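Local coordinates for Succinylglutamatedesuccinylase/aspartoacylase (Rhodobacter sphaeroides 2.4.1, PDB 3CDX) that belongs to the succinylglutamate desuccinylase/aspartoacylase family of metal-dependent hydrolases and probably cleaves carbon–nitrogen bonds in linear amides such as N-acylated amino acids, at the interface of chains A and B and the interface of chains A and C. Coordinates in Å, arbitrary orientation; residue numbers count along the deposited sequence, not the author numbering. Chains: chain A/B/C, Succinylglutamatedesuccinylase/aspartoacylase.

Contact 1: the interface of chains A and B. Residues chain A 67, 70-71, 74, 94, 100; chain B 277, 300.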
loop_
_atom_site.group_PDB
_atom_site.type_symbol
_atom_site.label_atom_id
_atom_site.label_comp_id
_atom_site.label_asym_id
_atom_site.label_seq_id
_atom_site.Cartn_x
_atom_site.Cartn_y
_atom_site.Cartn_z
ATOM N N TYR A 67 20.627 15.421 -2.968
ATOM C CA TYR A 67 21.314 15.735 -1.695
ATOM C C TYR A 67 22.260 16.919 -1.700
ATOM O O TYR A 67 22.411 17.603 -0.669
ATOM C CB TYR A 67 22.125 14.521 -1.221
ATOM C CG TYR A 67 21.348 13.225 -1.259
ATOM C CD1 TYR A 67 20.147 13.066 -0.524
ATOM C CD2 TYR A 67 21.818 12.151 -2.014
ATOM C CE1 TYR A 67 19.443 11.849 -0.572
ATOM C CE2 TYR A 67 21.120 10.953 -2.101
ATOM C CZ TYR A 67 19.953 10.789 -1.373
ATOM O OH TYR A 67 19.298 9.565 -1.520
ATOM N N GLN A 70 21.045 20.243 -0.485
ATOM C CA GLN A 70 20.704 20.189 0.950
ATOM C C GLN A 70 21.957 20.364 1.833
ATOM O O GLN A 70 21.892 21.049 2.828
ATOM C CB GLN A 70 20.037 18.846 1.303
ATOM C CG GLN A 70 18.702 18.562 0.542
ATOM C CD GLN A 70 18.159 17.199 0.921
ATOM O OE1 GLN A 70 18.206 16.828 2.099
ATOM N NE2 GLN A 70 17.684 16.413 -0.087
ATOM N N ILE A 71 23.056 19.676 1.466
ATOM C CA ILE A 71 24.338 19.792 2.179
ATOM C C ILE A 71 24.991 21.176 1.997
ATOM O O ILE A 71 25.307 21.849 2.986
ATOM C CB ILE A 71 25.321 18.714 1.728
ATOM C CG1 ILE A 71 24.839 17.307 2.170
ATOM C CG2 ILE A 71 26.716 19.011 2.282
ATOM C CD1 ILE A 71 25.534 16.146 1.393
ATOM N N SER A 74 22.654 24.120 3.664
ATOM C CA SER A 74 22.522 24.091 5.111
ATOM C C SER A 74 23.846 24.396 5.789
ATOM O O SER A 74 23.886 25.037 6.855
ATOM C CB SER A 74 21.933 22.760 5.606
ATOM O OG SER A 74 22.859 21.706 5.495
ATOM N N ALA A 94 16.292 22.707 2.291
ATOM C CA ALA A 94 15.508 21.477 2.358
ATOM C C ALA A 94 14.029 21.786 2.171
ATOM O O ALA A 94 13.273 21.772 3.107
ATOM C CB ALA A 94 15.778 20.769 3.696
ATOM N N ILE A 100 12.072 14.565 1.473
ATOM C CA ILE A 100 13.413 14.447 2.045
ATOM C C ILE A 100 13.422 13.277 3.056
ATOM O O ILE A 100 14.295 12.392 3.010
ATOM C CB ILE A 100 13.845 15.797 2.670
ATOM C CG1 ILE A 100 14.163 16.786 1.551
ATOM C CG2 ILE A 100 15.076 15.644 3.619
ATOM C CD1 ILE A 100 14.518 18.197 2.040
ATOM N N LEU B 277 21.521 12.671 6.792
ATOM C CA LEU B 277 22.070 12.742 5.468
ATOM C C LEU B 277 23.568 12.530 5.553
ATOM O O LEU B 277 24.286 13.413 6.002
ATOM C CB LEU B 277 21.715 14.106 4.833
ATOM C CG LEU B 277 22.289 14.468 3.447
ATOM C CD1 LEU B 277 22.424 13.284 2.537
ATOM C CD2 LEU B 277 21.491 15.597 2.754
ATOM N N VAL B 300 19.444 18.109 8.102
ATOM C CA VAL B 300 18.879 19.171 7.271
ATOM C C VAL B 300 17.514 19.661 7.722
ATOM O O VAL B 300 17.059 20.721 7.291
ATOM C CB VAL B 300 18.935 18.862 5.762
ATOM C CG1 VAL B 300 20.358 18.582 5.370
ATOM C CG2 VAL B 300 17.940 17.719 5.346
#
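Methyl CG1 of B:Val300 packs against a hydrogen-bonded pair of oxygens on chain A, the hydroxyl OG of A:Ser74 and the backbone O of A:Gln70. OG donates to that O at 2.9 Å, in the carbonyl plane, which fixes the rotation of the hydroxyl beside the valine. CG1 lies 3.9 Å from O of A:Gln70 and 4.0 Å from OG of A:Ser74.

The other methyl of B:Val300, CG2, meets the side-chain carbonyl oxygen OE1 of A:Gln70 at 3.4 Å, and CD2 of B:Leu277 meets the same oxygen at 3.6 Å. These are packing contacts, not bonds, and they set the amide of A:Gln70 between the two branched residues. The glutamine chain runs on extended beyond CG (chi2 178°), which carries its amide along the interface, and it crosses B:Val300 at about a right angle. Its CB also touches B:Leu277 CD2, so one methyl packs on both the root and the oxygen of the same side chain. CG2 of B:Val300 continues past the amide to CG2 of A:Ile100 at 3.9 Å and also approaches CB of A:Ala94.

B:Leu277 is the wedge of the patch. With CG anti to the backbone N (chi1 175°), its fork points into chain A and the branches part. CD2 enters between A:Gln70 and A:Ile71, 3.8 Å from CG1 of A:Ile71. CD1 turns to A:Tyr67 and sits above the level of the phenol ring but out beyond its CG–CD1 rim, 3.8 Å from CD1 of the ring.

In chain A the receiving surface is built from helix 68-79, the residue just before it, the loop after strand 87-92 and helix 97-102. A:Tyr67 directly follows the metal ligand A:Glu66, so this surface adjoins the metal site of the catalytic domain. Chain B contributes strand 276-280 and the loop after strand 293-298, and the two-fold repeats the packing with the chains exchanged.

Contact 2: the interface of chains A and C. Residues chain A 329-330; chain C 26, 42.
A:Arg329 reaches C:Glu42 as a straight arm: CG is anti to the backbone N (chi1 178°) and the chain stays extended as far as NE. C:Glu42 answers with CG beside its own backbone N (chi1 -63°) and an extended chain beyond, which brings its carboxylate to the flank of the guanidinium.

The grip is side-on, and both nitrogens close on one oxygen. NE donates to OE1 of C:Glu42 at 2.8 Å, a salt bridge, and NH2 donates to the same OE1 at 3.1 Å. OE1 lies almost in the guanidinium plane, but the carboxylate is turned about 86° to it. NE therefore meets OE1 from above the carboxylate plane, whereas NH2 comes nearly along the C–O axis. The other oxygen, OE2, faces CA of A:Gly330 at 4.1 Å.

NH2 also stands above the phenol ring of C:Tyr26 at its hydroxyl-bearing rim, on the same face as OE1 of C:Glu42. It is 3.1 Å from the hydroxyl OH, near enough for a hydrogen bond, though the approach from above the ring makes that bond doubtful. Ring and guanidinium are nearly perpendicular, so the arginine presents an edge to the aromatic face. A methionine in place of A:Arg329 would probably leave the carboxylate of C:Glu42 without its charged mate and free to turn.

A:Arg329 and A:Gly330 belong to the short turn between strand 326-327 and the strand residue 332, near the C-terminal end of chain A. C:Tyr26 and C:Glu42 project from two long strands of chain C, 21-33 and 39-50, close to its N-terminus.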
loop_
_atom_site.group_PDB
_atom_site.type_symbol
_atom_site.label_atom_id
_atom_site.label_comp_id
_atom_site.label_asym_id
_atom_site.label_seq_id
_atom_site.Cartn_x
_atom_site.Cartn_y
_atom_site.Cartn_z
ATOM N N ARG A 329 10.795 0.846 -20.913
ATOM C CA ARG A 329 10.454 1.392 -22.244
ATOM C C ARG A 329 10.071 2.868 -22.131
ATOM O O ARG A 329 9.241 3.229 -21.292
ATOM C CB ARG A 329 9.266 0.622 -22.858
ATOM C CG ARG A 329 8.804 1.167 -24.225
ATOM C CD ARG A 329 7.508 0.497 -24.698
ATOM N NE ARG A 329 7.045 1.039 -25.984
ATOM C CZ ARG A 329 6.243 0.397 -26.839
ATOM N NH1 ARG A 329 5.812 -0.844 -26.597
ATOM N NH2 ARG A 329 5.899 0.993 -27.964
ATOM N N GLY A 330 10.668 3.712 -22.962
ATOM C CA GLY A 330 10.453 5.153 -22.856
ATOM C C GLY A 330 11.382 5.986 -21.972
ATOM O O GLY A 330 11.254 7.194 -21.952
ATOM N N TYR C 26 3.858 6.898 -31.978
ATOM C CA TYR C 26 3.388 7.050 -30.590
ATOM C C TYR C 26 3.284 8.528 -30.229
ATOM O O TYR C 26 4.094 9.351 -30.698
ATOM C CB TYR C 26 4.303 6.283 -29.602
ATOM C CG TYR C 26 4.483 4.804 -29.964
ATOM C CD1 TYR C 26 3.567 3.851 -29.531
ATOM C CD2 TYR C 26 5.571 4.373 -30.738
ATOM C CE1 TYR C 26 3.702 2.486 -29.855
ATOM C CE2 TYR C 26 5.737 2.982 -31.074
ATOM C CZ TYR C 26 4.777 2.069 -30.632
ATOM O OH TYR C 26 4.885 0.748 -30.925
ATOM N N GLU C 42 4.344 5.770 -23.971
ATOM C CA GLU C 42 4.119 5.828 -25.414
ATOM C C GLU C 42 2.712 5.347 -25.733
ATOM O O GLU C 42 2.405 4.179 -25.521
ATOM C CB GLU C 42 5.167 4.985 -26.139
ATOM C CG GLU C 42 6.601 5.507 -25.947
ATOM C CD GLU C 42 7.649 4.658 -26.636
ATOM O OE1 GLU C 42 7.322 3.571 -27.160
ATOM O OE2 GLU C 42 8.830 5.075 -26.640
#

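The C-alpha centres of contact 1 and contact 2 lie about 34 Å apart and the two have no residue in common, so chain A meets its two neighbours through separate surfaces. Contact 1 is mainly apolar and belongs to a two-fold pairing, whereas contact 2 rests on charge in an interface that is not an exact two-fold. Chain A offers the region beside its metal site to chain B, and a turn of its C-terminal part to chain C. Because each chain can use both kinds of contact, together they could build the six-copy deposited assembly, although the structure alone does not show that this hexamer forms in the cell.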